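Local coordinates for probable transcriptional regulator (Pseudomonas aeruginosa, PDB 2HR3), which probably binds DNA as a dimeric, MarR-family transcriptional regulator built around a winged helix-turn-helix domain, at residues 50-55 / 91-96; 38-43 / 69-74; 22-27 / 113-118; 77-82 / 97-102. All coordinates share one frame; numbering follows the deposited sequence.

Interaction 1 (50-55 / 91-96); sequences DVTPSE and RTRVSL
V51 and V94 hold the two segments together with a reciprocal pair of backbone bonds, V51 N to V94 O at 3.1 Å and V94 N to V51 O at 2.7 Å. They form a single hydrogen-bonded antiparallel bridge. CA-H...O contacts border it: R93 CA meets V51 O at 3.2 Å, and T52 CA meets T92 O at 3.3 Å. The CG2 methyls of the two valines also touch, and both side chains reach I44 of helix 32-46. This bridge fits the winged helix-turn-helix of the MarR family, where the segment leading into the helix 53-59 pairs through this one bridge with the strand 93-96 of the wing hairpin. Around it, the R93 chain bends at chi2 and chi3 (64°), which brings one face of its guanidinium over D50 O. R93 NH2 lies 2.8 Å from that oxygen, but the angle is too poor for a hydrogen bond. The D50 carboxylate adds a long salt bridge, OD2 to R93 NE at 3.9 Å; the oxygen stands well out of the guanidinium plane, so the attraction is of charges alone. E55 OE1 lies near the edge of the guanidinium, 4.1 Å from R93 NH2, beyond salt-bridge range. Further along, P53 CD presses against T92 O. T52 is the N-cap of the helix, its OG1 accepting from E55 N at 3.3 Å, while T92 OG1 is bonded to H83 O and S95 OG to G49 O.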
loop_
_atom_site.group_PDB
_atom_site.type_symbol
_atom_site.label_atom_id
_atom_site.label_comp_id
_atom_site.label_asym_id
_atom_site.label_seq_id
_atom_site.Cartn_x
_atom_site.Cartn_y
_atom_site.Cartn_z
ATOM N N ASP A 50 -5.111 -6.200 -19.714
ATOM C CA ASP A 50 -5.634 -7.435 -20.343
ATOM C C ASP A 50 -4.962 -8.693 -19.803
ATOM O O ASP A 50 -4.198 -9.357 -20.496
ATOM C CB ASP A 50 -5.526 -7.364 -21.857
ATOM C CG ASP A 50 -5.857 -8.695 -22.536
ATOM O OD1 ASP A 50 -6.956 -9.235 -22.249
ATOM O OD2 ASP A 50 -5.019 -9.190 -23.350
ATOM N N VAL A 51 -5.387 -9.079 -18.605
ATOM C CA VAL A 51 -4.629 -9.896 -17.685
ATOM C C VAL A 51 -5.363 -11.129 -17.196
ATOM O O VAL A 51 -6.559 -11.121 -17.005
ATOM C CB VAL A 51 -4.253 -9.034 -16.403
ATOM C CG1 VAL A 51 -3.124 -8.045 -16.714
ATOM C CG2 VAL A 51 -5.466 -8.236 -15.846
ATOM N N THR A 52 -4.610 -12.200 -16.952
ATOM C CA THR A 52 -5.158 -13.412 -16.355
ATOM C C THR A 52 -5.443 -13.137 -14.879
ATOM O O THR A 52 -4.691 -12.397 -14.201
ATOM C CB THR A 52 -4.185 -14.690 -16.470
ATOM O OG1 THR A 52 -2.844 -14.333 -16.135
ATOM C CG2 THR A 52 -4.159 -15.271 -17.875
ATOM N N PRO A 53 -6.491 -13.765 -14.356
ATOM C CA PRO A 53 -6.644 -13.822 -12.923
ATOM C C PRO A 53 -5.360 -14.122 -12.157
ATOM O O PRO A 53 -5.073 -13.417 -11.142
ATOM C CB PRO A 53 -7.669 -14.933 -12.743
ATOM C CG PRO A 53 -8.576 -14.719 -13.964
ATOM C CD PRO A 53 -7.602 -14.440 -15.056
ATOM N N SER A 54 -4.631 -15.154 -12.609
ATOM C CA SER A 54 -3.346 -15.595 -12.038
ATOM C C SER A 54 -2.284 -14.518 -11.957
ATOM O O SER A 54 -1.598 -14.397 -10.993
ATOM C CB SER A 54 -2.765 -16.717 -12.886
ATOM O OG SER A 54 -3.340 -17.965 -12.549
ATOM N N GLU A 55 -2.132 -13.750 -13.004
ATOM C CA GLU A 55 -1.087 -12.788 -13.019
ATOM C C GLU A 55 -1.388 -11.692 -12.022
ATOM O O GLU A 55 -0.489 -11.136 -11.387
ATOM C CB GLU A 55 -0.959 -12.200 -14.410
ATOM C CG GLU A 55 0.192 -11.242 -14.546
ATOM C CD GLU A 55 0.201 -10.569 -15.880
ATOM O OE1 GLU A 55 -0.473 -11.113 -16.835
ATOM O OE2 GLU A 55 0.875 -9.491 -15.944
ATOM N N ARG A 91 -7.553 -19.763 -21.989
ATOM C CA ARG A 91 -7.167 -18.820 -20.948
ATOM C C ARG A 91 -8.093 -17.584 -20.884
ATOM O O ARG A 91 -8.559 -17.073 -21.919
ATOM C CB ARG A 91 -5.678 -18.393 -21.113
ATOM N N THR A 92 -8.321 -17.112 -19.658
ATOM C CA THR A 92 -9.274 -16.042 -19.363
ATOM C C THR A 92 -8.540 -14.775 -18.904
ATOM O O THR A 92 -7.654 -14.820 -18.048
ATOM C CB THR A 92 -10.323 -16.508 -18.290
ATOM O OG1 THR A 92 -11.503 -16.991 -18.951
ATOM C CG2 THR A 92 -10.745 -15.386 -17.361
ATOM N N ARG A 93 -8.940 -13.661 -19.500
ATOM C CA ARG A 93 -8.291 -12.414 -19.368
ATOM C C ARG A 93 -9.360 -11.397 -18.960
ATOM O O ARG A 93 -10.486 -11.462 -19.432
ATOM C CB ARG A 93 -7.629 -12.045 -20.683
ATOM C CG ARG A 93 -6.910 -13.225 -21.329
ATOM C CD ARG A 93 -5.636 -12.823 -22.018
ATOM N NE ARG A 93 -4.688 -12.298 -21.039
ATOM C CZ ARG A 93 -3.388 -12.177 -21.257
ATOM N NH1 ARG A 93 -2.877 -12.529 -22.430
ATOM N NH2 ARG A 93 -2.607 -11.705 -20.307
ATOM N N VAL A 94 -9.011 -10.496 -18.049
ATOM C CA VAL A 94 -9.928 -9.465 -17.605
ATOM C C VAL A 94 -9.360 -8.105 -17.944
ATOM O O VAL A 94 -8.162 -7.901 -17.916
ATOM C CB VAL A 94 -10.316 -9.562 -16.071
ATOM C CG1 VAL A 94 -11.085 -10.922 -15.825
ATOM C CG2 VAL A 94 -9.112 -9.473 -15.183
ATOM N N SER A 95 -10.281 -7.227 -18.291
ATOM C CA SER A 95 -10.069 -5.862 -18.654
ATOM C C SER A 95 -11.022 -4.900 -17.950
ATOM O O SER A 95 -12.104 -5.249 -17.504
ATOM C CB SER A 95 -10.317 -5.711 -20.132
ATOM O OG SER A 95 -9.092 -5.873 -20.775
ATOM N N LEU A 96 -10.598 -3.652 -17.874
ATOM C CA LEU A 96 -11.490 -2.633 -17.421
ATOM C C LEU A 96 -12.503 -2.413 -18.535
ATOM O O LEU A 96 -12.144 -2.358 -19.722
ATOM C CB LEU A 96 -10.732 -1.364 -17.122
ATOM C CG LEU A 96 -9.767 -1.373 -15.930
ATOM C CD1 LEU A 96 -9.839 -0.029 -15.316
ATOM C CD2 LEU A 96 -10.063 -2.378 -14.856
#

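Interaction 2 (38-43 / 69-74); sequences LVVLGA and ALLREL
V40 meets L70, L71 and L74 through methyl groups; no ring, amide or charged plane takes part, so the contact has no faces or edges and depends on how branched carbons fit together. It belongs to the winged helix-turn-helix domain of the MarR family, where the helix 64-76, probably the DNA-recognition helix, packs on the helix 32-46. The two short segments run almost perpendicular, at 87°, with axes 10.5 Å apart. V40 alone touches three residues of the other helix. Its CB is directed toward the opposing helix, and its two branches divide the work. CG1, placed anti to the backbone N by a chi1 of 173°, touches two leucines: it is 3.6 Å from L71 CD2 and close against L74 CD1. CG2 turns to the L70 side and touches L70 CD1 at 3.7 Å. L41, the next residue in the chain, joins in, its CB not aimed at the other helix but its methyl reaching across to L74. The leucines continue into the strand 80-83, since L41, L71 and L74 all pack on I80. L70 also packs on R63 of the second subunit. L74 is shared between V40 and L41: its CD2 lies 3.8 Å from L41 CD1, and its CD1 sits just 3.4 Å from V40 CG1.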
loop_
_atom_site.group_PDB
_atom_site.type_symbol
_atom_site.label_atom_id
_atom_site.label_comp_id
_atom_site.label_asym_id
_atom_site.label_seq_id
_atom_site.Cartn_x
_atom_site.Cartn_y
_atom_site.Cartn_z
ATOM N N LEU A 38 -11.650 -1.481 -5.837
ATOM C CA LEU A 38 -10.713 -0.506 -6.358
ATOM C C LEU A 38 -9.311 -1.047 -6.533
ATOM O O LEU A 38 -8.719 -0.821 -7.545
ATOM C CB LEU A 38 -10.635 0.661 -5.404
ATOM C CG LEU A 38 -10.456 1.951 -6.191
ATOM C CD1 LEU A 38 -11.779 2.540 -6.736
ATOM C CD2 LEU A 38 -9.709 2.920 -5.314
ATOM N N VAL A 39 -8.804 -1.704 -5.492
ATOM C CA VAL A 39 -7.521 -2.419 -5.511
ATOM C C VAL A 39 -7.440 -3.370 -6.701
ATOM O O VAL A 39 -6.530 -3.255 -7.497
ATOM C CB VAL A 39 -7.345 -3.273 -4.196
ATOM C CG1 VAL A 39 -6.241 -4.244 -4.301
ATOM C CG2 VAL A 39 -7.160 -2.380 -2.977
ATOM N N VAL A 40 -8.432 -4.261 -6.864
ATOM C CA VAL A 40 -8.427 -5.160 -8.009
ATOM C C VAL A 40 -8.360 -4.361 -9.319
ATOM O O VAL A 40 -7.521 -4.622 -10.199
ATOM C CB VAL A 40 -9.650 -6.161 -7.943
ATOM C CG1 VAL A 40 -9.778 -7.002 -9.217
ATOM C CG2 VAL A 40 -9.506 -7.053 -6.718
ATOM N N LEU A 41 -9.230 -3.375 -9.444
ATOM C CA LEU A 41 -9.292 -2.485 -10.632
ATOM C C LEU A 41 -8.004 -1.770 -10.950
ATOM O O LEU A 41 -7.592 -1.605 -12.126
ATOM C CB LEU A 41 -10.343 -1.395 -10.385
ATOM C CG LEU A 41 -11.675 -1.259 -11.156
ATOM C CD1 LEU A 41 -12.274 -2.557 -11.588
ATOM C CD2 LEU A 41 -12.593 -0.425 -10.340
ATOM N N GLY A 42 -7.368 -1.296 -9.887
ATOM C CA GLY A 42 -6.193 -0.523 -10.083
ATOM C C GLY A 42 -5.069 -1.412 -10.507
ATOM O O GLY A 42 -4.266 -1.000 -11.292
ATOM N N ALA A 43 -4.988 -2.583 -9.887
ATOM C CA ALA A 43 -4.125 -3.633 -10.284
ATOM C C ALA A 43 -4.222 -4.030 -11.753
ATOM O O ALA A 43 -3.203 -4.167 -12.429
ATOM C CB ALA A 43 -4.354 -4.813 -9.397
ATOM N N ALA A 69 -13.648 -14.448 -6.334
ATOM C CA ALA A 69 -14.872 -13.858 -5.847
ATOM C C ALA A 69 -15.045 -12.350 -6.074
ATOM O O ALA A 69 -16.170 -11.893 -6.272
ATOM C CB ALA A 69 -15.007 -14.192 -4.353
ATOM N N LEU A 70 -13.964 -11.562 -5.970
ATOM C CA LEU A 70 -14.039 -10.119 -6.252
ATOM C C LEU A 70 -14.168 -9.877 -7.741
ATOM O O LEU A 70 -14.712 -8.874 -8.158
ATOM C CB LEU A 70 -12.792 -9.384 -5.760
ATOM C CG LEU A 70 -12.621 -9.224 -4.251
ATOM C CD1 LEU A 70 -11.209 -8.910 -3.959
ATOM C CD2 LEU A 70 -13.545 -8.145 -3.729
ATOM N N LEU A 71 -13.614 -10.776 -8.537
ATOM C CA LEU A 71 -13.717 -10.701 -9.999
ATOM C C LEU A 71 -15.124 -10.988 -10.391
ATOM O O LEU A 71 -15.680 -10.315 -11.239
ATOM C CB LEU A 71 -12.784 -11.692 -10.680
ATOM C CG LEU A 71 -11.301 -11.332 -10.649
ATOM C CD1 LEU A 71 -10.533 -12.393 -11.501
ATOM C CD2 LEU A 71 -11.020 -9.841 -11.110
ATOM N N ARG A 72 -15.707 -11.982 -9.741
ATOM C CA ARG A 72 -17.132 -12.187 -9.837
ATOM C C ARG A 72 -17.959 -10.939 -9.559
ATOM O O ARG A 72 -18.867 -10.636 -10.344
ATOM C CB ARG A 72 -17.560 -13.359 -8.943
ATOM C CG ARG A 72 -17.231 -14.728 -9.596
ATOM C CD ARG A 72 -17.903 -15.910 -8.892
ATOM N NE ARG A 72 -17.053 -16.479 -7.825
ATOM C CZ ARG A 72 -17.030 -16.095 -6.539
ATOM N NH1 ARG A 72 -17.785 -15.090 -6.081
ATOM N NH2 ARG A 72 -16.222 -16.724 -5.687
ATOM N N GLU A 73 -17.665 -10.196 -8.493
ATOM C CA GLU A 73 -18.504 -9.006 -8.183
ATOM C C GLU A 73 -18.382 -7.873 -9.194
ATOM O O GLU A 73 -19.346 -7.172 -9.507
ATOM C CB GLU A 73 -18.171 -8.420 -6.816
ATOM C CG GLU A 73 -18.055 -9.431 -5.679
ATOM C CD GLU A 73 -17.544 -8.778 -4.398
ATOM O OE1 GLU A 73 -17.940 -7.613 -4.165
ATOM O OE2 GLU A 73 -16.730 -9.406 -3.651
ATOM N N LEU A 74 -17.147 -7.664 -9.636
ATOM C CA LEU A 74 -16.784 -6.662 -10.639
ATOM C C LEU A 74 -17.477 -6.837 -11.996
ATOM O O LEU A 74 -17.875 -5.845 -12.583
ATOM C CB LEU A 74 -15.255 -6.665 -10.846
ATOM C CG LEU A 74 -14.499 -5.955 -9.724
ATOM C CD1 LEU A 74 -12.984 -6.084 -9.952
ATOM C CD2 LEU A 74 -14.935 -4.465 -9.607
#

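Interaction 3 (22-27 / 113-118); sequences RRLRRE and EWLVRA
W114 lies flat beneath E27, and this is the tight part of the contact. E27 CG sits over the five-membered ring, 3.8 Å from its centroid, in a CH-pi contact. Because the E27 chain bends at chi2 (-63°), its carboxylate comes down on the same face and stacks on the indole with only 12° between the planes. E27 OE2 approaches W114 NE1 to 3.3 Å, yet from above the ring, where the N-H cannot aim at it, and the pair is not a hydrogen bond. The opposite face of the indole is covered near its rim by A118 CB of the same helix. R23 ties E27 in place. Its NH2 gives a hydrogen bond to E27 OE2 at 3.2 Å, part of a salt bridge, with the oxygen lying at the edge of the guanidinium and close to its plane; a weaker bond comes from NE. The guanidinium thereby turns one face to W114 CZ2, 3.4 Å from NH2, although its plane is tilted 57° to the ring. Packing is looser beside L24, whose CD2 reaches W114 CE3 at 4.3 Å and L115 CG at 4.4 Å. R23 also looks outward to the second subunit, where NH1 bonds to A142 O and NH2 to F144 O, and W114 packs on L141 of that subunit. Joining the helix 4-26 to the helix 98-122 beside the partner's C-terminal residues fits the dimerization domain of MarR proteins, in which N- and C-terminal helices of both subunits interlock.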
loop_
_atom_site.group_PDB
_atom_site.type_symbol
_atom_site.label_atom_id
_atom_site.label_comp_id
_atom_site.label_asym_id
_atom_site.label_seq_id
_atom_site.Cartn_x
_atom_site.Cartn_y
_atom_site.Cartn_z
ATOM N N ARG A 22 -1.173 5.019 3.258
ATOM C CA ARG A 22 -2.356 4.642 4.062
ATOM C C ARG A 22 -3.404 5.814 4.246
ATOM O O ARG A 22 -4.620 5.583 4.269
ATOM C CB ARG A 22 -1.859 4.119 5.418
ATOM C CG ARG A 22 -2.923 3.479 6.277
ATOM C CD ARG A 22 -2.385 2.608 7.450
ATOM N NE ARG A 22 -1.127 1.931 7.094
ATOM C CZ ARG A 22 0.066 2.234 7.616
ATOM N NH1 ARG A 22 0.222 3.215 8.528
ATOM N NH2 ARG A 22 1.128 1.557 7.202
ATOM N N ARG A 23 -2.910 7.044 4.363
ATOM C CA ARG A 23 -3.721 8.242 4.291
ATOM C C ARG A 23 -4.431 8.394 2.956
ATOM O O ARG A 23 -5.616 8.580 2.899
ATOM C CB ARG A 23 -2.853 9.468 4.584
ATOM C CG ARG A 23 -3.625 10.775 4.764
ATOM C CD ARG A 23 -4.663 10.724 5.872
ATOM N NE ARG A 23 -5.549 11.810 5.623
ATOM C CZ ARG A 23 -5.310 13.044 6.028
ATOM N NH1 ARG A 23 -4.223 13.334 6.766
ATOM N NH2 ARG A 23 -6.180 14.002 5.715
ATOM N N LEU A 24 -3.712 8.245 1.870
ATOM C CA LEU A 24 -4.291 8.246 0.530
ATOM C C LEU A 24 -5.334 7.163 0.363
ATOM O O LEU A 24 -6.266 7.319 -0.449
ATOM C CB LEU A 24 -3.211 8.008 -0.508
ATOM C CG LEU A 24 -2.230 9.085 -0.880
ATOM C CD1 LEU A 24 -0.989 8.536 -1.632
ATOM C CD2 LEU A 24 -2.902 10.115 -1.706
ATOM N N ARG A 25 -5.162 6.058 1.097
ATOM C CA ARG A 25 -6.182 4.978 1.146
ATOM C C ARG A 25 -7.474 5.499 1.728
ATOM O O ARG A 25 -8.489 5.389 1.105
ATOM C CB ARG A 25 -5.710 3.738 1.918
ATOM C CG ARG A 25 -4.959 2.790 1.039
ATOM N N ARG A 26 -7.415 6.094 2.904
ATOM C CA ARG A 26 -8.572 6.806 3.506
ATOM C C ARG A 26 -9.213 7.912 2.632
ATOM O O ARG A 26 -10.391 8.214 2.738
ATOM C CB ARG A 26 -8.143 7.406 4.854
ATOM N N GLU A 27 -8.435 8.525 1.761
ATOM C CA GLU A 27 -8.968 9.549 0.852
ATOM C C GLU A 27 -9.761 9.000 -0.364
ATOM O O GLU A 27 -10.335 9.739 -1.143
ATOM C CB GLU A 27 -7.800 10.456 0.455
ATOM C CG GLU A 27 -7.253 11.172 1.735
ATOM C CD GLU A 27 -8.295 12.102 2.406
ATOM O OE1 GLU A 27 -9.307 12.401 1.753
ATOM O OE2 GLU A 27 -8.090 12.545 3.557
ATOM N N GLU A 113 -6.590 15.465 -6.064
ATOM C CA GLU A 113 -7.152 16.755 -5.650
ATOM C C GLU A 113 -6.886 16.960 -4.163
ATOM O O GLU A 113 -6.283 17.931 -3.797
ATOM C CB GLU A 113 -8.655 16.815 -5.957
ATOM C CG GLU A 113 -9.002 17.049 -7.413
ATOM C CD GLU A 113 -10.333 16.447 -7.742
ATOM O OE1 GLU A 113 -11.275 16.706 -6.946
ATOM O OE2 GLU A 113 -10.441 15.689 -8.751
ATOM N N TRP A 114 -7.326 16.027 -3.324
ATOM C CA TRP A 114 -6.896 15.967 -1.951
ATOM C C TRP A 114 -5.416 16.375 -1.771
ATOM O O TRP A 114 -5.138 17.252 -1.017
ATOM C CB TRP A 114 -7.134 14.594 -1.298
ATOM C CG TRP A 114 -6.686 14.662 0.143
ATOM C CD1 TRP A 114 -7.378 15.233 1.170
ATOM C CD2 TRP A 114 -5.439 14.248 0.697
ATOM N NE1 TRP A 114 -6.646 15.201 2.330
ATOM C CE2 TRP A 114 -5.438 14.618 2.062
ATOM C CE3 TRP A 114 -4.294 13.674 0.168
ATOM C CZ2 TRP A 114 -4.356 14.378 2.903
ATOM C CZ3 TRP A 114 -3.199 13.443 1.023
ATOM C CH2 TRP A 114 -3.250 13.757 2.354
ATOM N N LEU A 115 -4.481 15.722 -2.466
ATOM C CA LEU A 115 -3.009 15.889 -2.220
ATOM C C LEU A 115 -2.509 17.240 -2.558
ATOM O O LEU A 115 -1.620 17.756 -1.887
ATOM C CB LEU A 115 -2.205 14.950 -3.089
ATOM C CG LEU A 115 -1.136 14.092 -2.420
ATOM C CD1 LEU A 115 -0.394 13.341 -3.577
ATOM C CD2 LEU A 115 -0.186 14.827 -1.510
ATOM N N VAL A 116 -3.033 17.771 -3.662
ATOM C CA VAL A 116 -2.812 19.178 -4.066
ATOM C C VAL A 116 -3.168 20.159 -2.976
ATOM O O VAL A 116 -2.436 21.139 -2.732
ATOM C CB VAL A 116 -3.627 19.558 -5.368
ATOM C CG1 VAL A 116 -3.557 21.044 -5.661
ATOM C CG2 VAL A 116 -3.102 18.768 -6.594
ATOM N N ARG A 117 -4.313 19.923 -2.350
ATOM C CA ARG A 117 -4.780 20.734 -1.230
ATOM C C ARG A 117 -3.951 20.533 0.009
ATOM O O ARG A 117 -3.721 21.493 0.725
ATOM C CB ARG A 117 -6.238 20.433 -0.898
ATOM C CG ARG A 117 -7.232 21.235 -1.702
ATOM C CD ARG A 117 -8.713 20.944 -1.345
ATOM N NE ARG A 117 -9.008 19.573 -0.865
ATOM C CZ ARG A 117 -9.160 19.245 0.430
ATOM N NH1 ARG A 117 -9.036 20.171 1.415
ATOM N NH2 ARG A 117 -9.427 17.979 0.765
ATOM N N ALA A 118 -3.527 19.308 0.313
ATOM C CA ALA A 118 -2.431 19.102 1.355
ATOM C C ALA A 118 -1.174 19.920 1.095
ATOM O O ALA A 118 -0.655 20.577 1.965
ATOM C CB ALA A 118 -1.997 17.598 1.465
#

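Interaction 4 (77-82 / 97-102); sequences GGLIVR and SSEGRR
L79 and G100 bring their backbones unusually close, CA to CA 4.0 Å, with no side chain of G100 to keep them apart. G100 CA sits 3.2 Å from L79 O in a CA-H...O contact, so the first turn of the helix 98-122 rests directly on the loop that precedes the strand 80-83. The same carbonyl takes a hydrogen bond from S97 N at 3.0 Å, straight enough at 157°, though the donor stands 46° above the carbonyl plane, away from the lone pairs. S97 is the N-cap of the helix: its OG, held between the backbone N and the carbonyl carbon (chi1 75°), accepts from G100 N at 3.2 Å. The exact place of this hydroxyl is doubtful, because the model puts it too near G78 O, and a possible weak bond to L79 O is not settled. Beside this, V81 CG2 brushes S97 CB, and the extended E99 chain brings OE2 to 3.1 Å from L79 CD2, a carboxylate against a methyl. The turn itself is a Schellman motif that closes the helix 64-76: G78, with positive phi, is the C-prime residue, G78 N bonding to E75 O and L79 N to L74 O. From there the chain enters the wing hairpin, where V81 pairs with S95 of the strand 93-96. L79 packs on L74 and on L41 of the helix 32-46, while I80, its CB turned away from the helix 98-122, reaches I44.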
loop_
_atom_site.group_PDB
_atom_site.type_symbol
_atom_site.label_atom_id
_atom_site.label_comp_id
_atom_site.label_asym_id
_atom_site.label_seq_id
_atom_site.Cartn_x
_atom_site.Cartn_y
_atom_site.Cartn_z
ATOM N N GLY A 77 -21.231 -6.005 -11.613
ATOM C CA GLY A 77 -21.314 -4.548 -11.644
ATOM C C GLY A 77 -20.773 -3.842 -12.879
ATOM O O GLY A 77 -20.642 -2.619 -12.872
ATOM N N GLY A 78 -20.456 -4.581 -13.945
ATOM C CA GLY A 78 -19.964 -3.973 -15.208
ATOM C C GLY A 78 -18.629 -3.203 -15.196
ATOM O O GLY A 78 -18.294 -2.484 -16.154
ATOM N N LEU A 79 -17.834 -3.362 -14.141
ATOM C CA LEU A 79 -16.598 -2.578 -14.018
ATOM C C LEU A 79 -15.440 -3.262 -14.755
ATOM O O LEU A 79 -14.492 -2.607 -15.239
ATOM C CB LEU A 79 -16.273 -2.349 -12.542
ATOM C CG LEU A 79 -17.284 -1.494 -11.768
ATOM C CD1 LEU A 79 -16.845 -1.414 -10.305
ATOM C CD2 LEU A 79 -17.377 -0.095 -12.347
ATOM N N ILE A 80 -15.514 -4.584 -14.820
ATOM C CA ILE A 80 -14.586 -5.336 -15.660
ATOM C C ILE A 80 -15.301 -6.151 -16.728
ATOM O O ILE A 80 -16.500 -6.468 -16.622
ATOM C CB ILE A 80 -13.624 -6.280 -14.874
ATOM C CG1 ILE A 80 -14.421 -7.386 -14.160
ATOM C CG2 ILE A 80 -12.732 -5.486 -13.934
ATOM C CD1 ILE A 80 -13.596 -8.373 -13.450
ATOM N N VAL A 81 -14.499 -6.517 -17.725
ATOM C CA VAL A 81 -14.927 -7.367 -18.841
ATOM C C VAL A 81 -14.000 -8.595 -18.955
ATOM O O VAL A 81 -12.788 -8.486 -19.060
ATOM C CB VAL A 81 -14.951 -6.526 -20.111
ATOM C CG1 VAL A 81 -14.632 -7.328 -21.275
ATOM C CG2 VAL A 81 -16.307 -5.863 -20.272
ATOM N N ARG A 82 -14.600 -9.767 -18.900
ATOM C CA ARG A 82 -13.872 -11.017 -18.895
ATOM C C ARG A 82 -13.967 -11.647 -20.294
ATOM O O ARG A 82 -15.064 -11.715 -20.873
ATOM C CB ARG A 82 -14.446 -11.920 -17.806
ATOM C CG ARG A 82 -13.770 -13.264 -17.668
ATOM N N SER A 97 -13.769 -2.333 -18.133
ATOM C CA SER A 97 -14.809 -1.749 -18.978
ATOM C C SER A 97 -14.606 -0.235 -18.864
ATOM O O SER A 97 -13.925 0.238 -17.947
ATOM C CB SER A 97 -16.204 -2.163 -18.508
ATOM O OG SER A 97 -16.612 -1.485 -17.341
ATOM N N SER A 98 -15.176 0.547 -19.769
ATOM C CA SER A 98 -15.039 2.026 -19.620
ATOM C C SER A 98 -15.750 2.663 -18.364
ATOM O O SER A 98 -15.335 3.782 -17.878
ATOM C CB SER A 98 -15.384 2.777 -20.919
ATOM O OG SER A 98 -14.718 4.061 -20.847
ATOM N N GLU A 99 -16.777 1.966 -17.848
ATOM C CA GLU A 99 -17.292 2.229 -16.498
ATOM C C GLU A 99 -16.197 1.982 -15.451
ATOM O O GLU A 99 -16.091 2.707 -14.497
ATOM C CB GLU A 99 -18.491 1.352 -16.164
ATOM C CG GLU A 99 -19.580 2.029 -15.293
ATOM C CD GLU A 99 -20.342 1.009 -14.410
ATOM O OE1 GLU A 99 -21.164 0.196 -14.934
ATOM O OE2 GLU A 99 -20.122 1.029 -13.175
ATOM N N GLY A 100 -15.422 0.907 -15.642
ATOM C CA GLY A 100 -14.287 0.581 -14.792
ATOM C C GLY A 100 -13.248 1.672 -14.774
ATOM O O GLY A 100 -12.750 2.063 -13.692
ATOM N N ARG A 101 -12.879 2.146 -15.965
ATOM C CA ARG A 101 -11.929 3.271 -16.063
ATOM C C ARG A 101 -12.455 4.528 -15.415
ATOM O O ARG A 101 -11.740 5.198 -14.663
ATOM C CB ARG A 101 -11.618 3.609 -17.518
ATOM C CG ARG A 101 -10.452 2.867 -18.107
ATOM C CD ARG A 101 -10.508 2.891 -19.632
ATOM N NE ARG A 101 -10.211 1.548 -20.071
ATOM C CZ ARG A 101 -11.035 0.729 -20.719
ATOM N NH1 ARG A 101 -12.260 1.111 -21.090
ATOM N NH2 ARG A 101 -10.603 -0.503 -21.012
ATOM N N ARG A 102 -13.702 4.862 -15.752
ATOM C CA ARG A 102 -14.330 6.101 -15.279
ATOM C C ARG A 102 -14.314 6.096 -13.749
ATOM O O ARG A 102 -14.006 7.117 -13.109
ATOM C CB ARG A 102 -15.767 6.282 -15.825
#

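Interactions 1, 2 and 4 cluster in the probable DNA-binding domain, their centres 10 to 13 Å apart and each touching the other two. Interaction 1 and interaction 4 share the two-stranded wing sheet, S95 of one probably bonding to V81 of the other, while I80 joins that sheet to the leucines of interaction 2. Along the chain, interactions 1 and 2 alternate segments, as do 1 and 4, whereas 2 closes before 4 opens. Interaction 3 brackets all three, 22 to 30 Å away between centres, at the probable dimerization end, though interaction 2 also touches the second subunit. The helix 98-122 starts in interaction 4 and reaches interaction 3, so it links the winged domain to the dimerization helices.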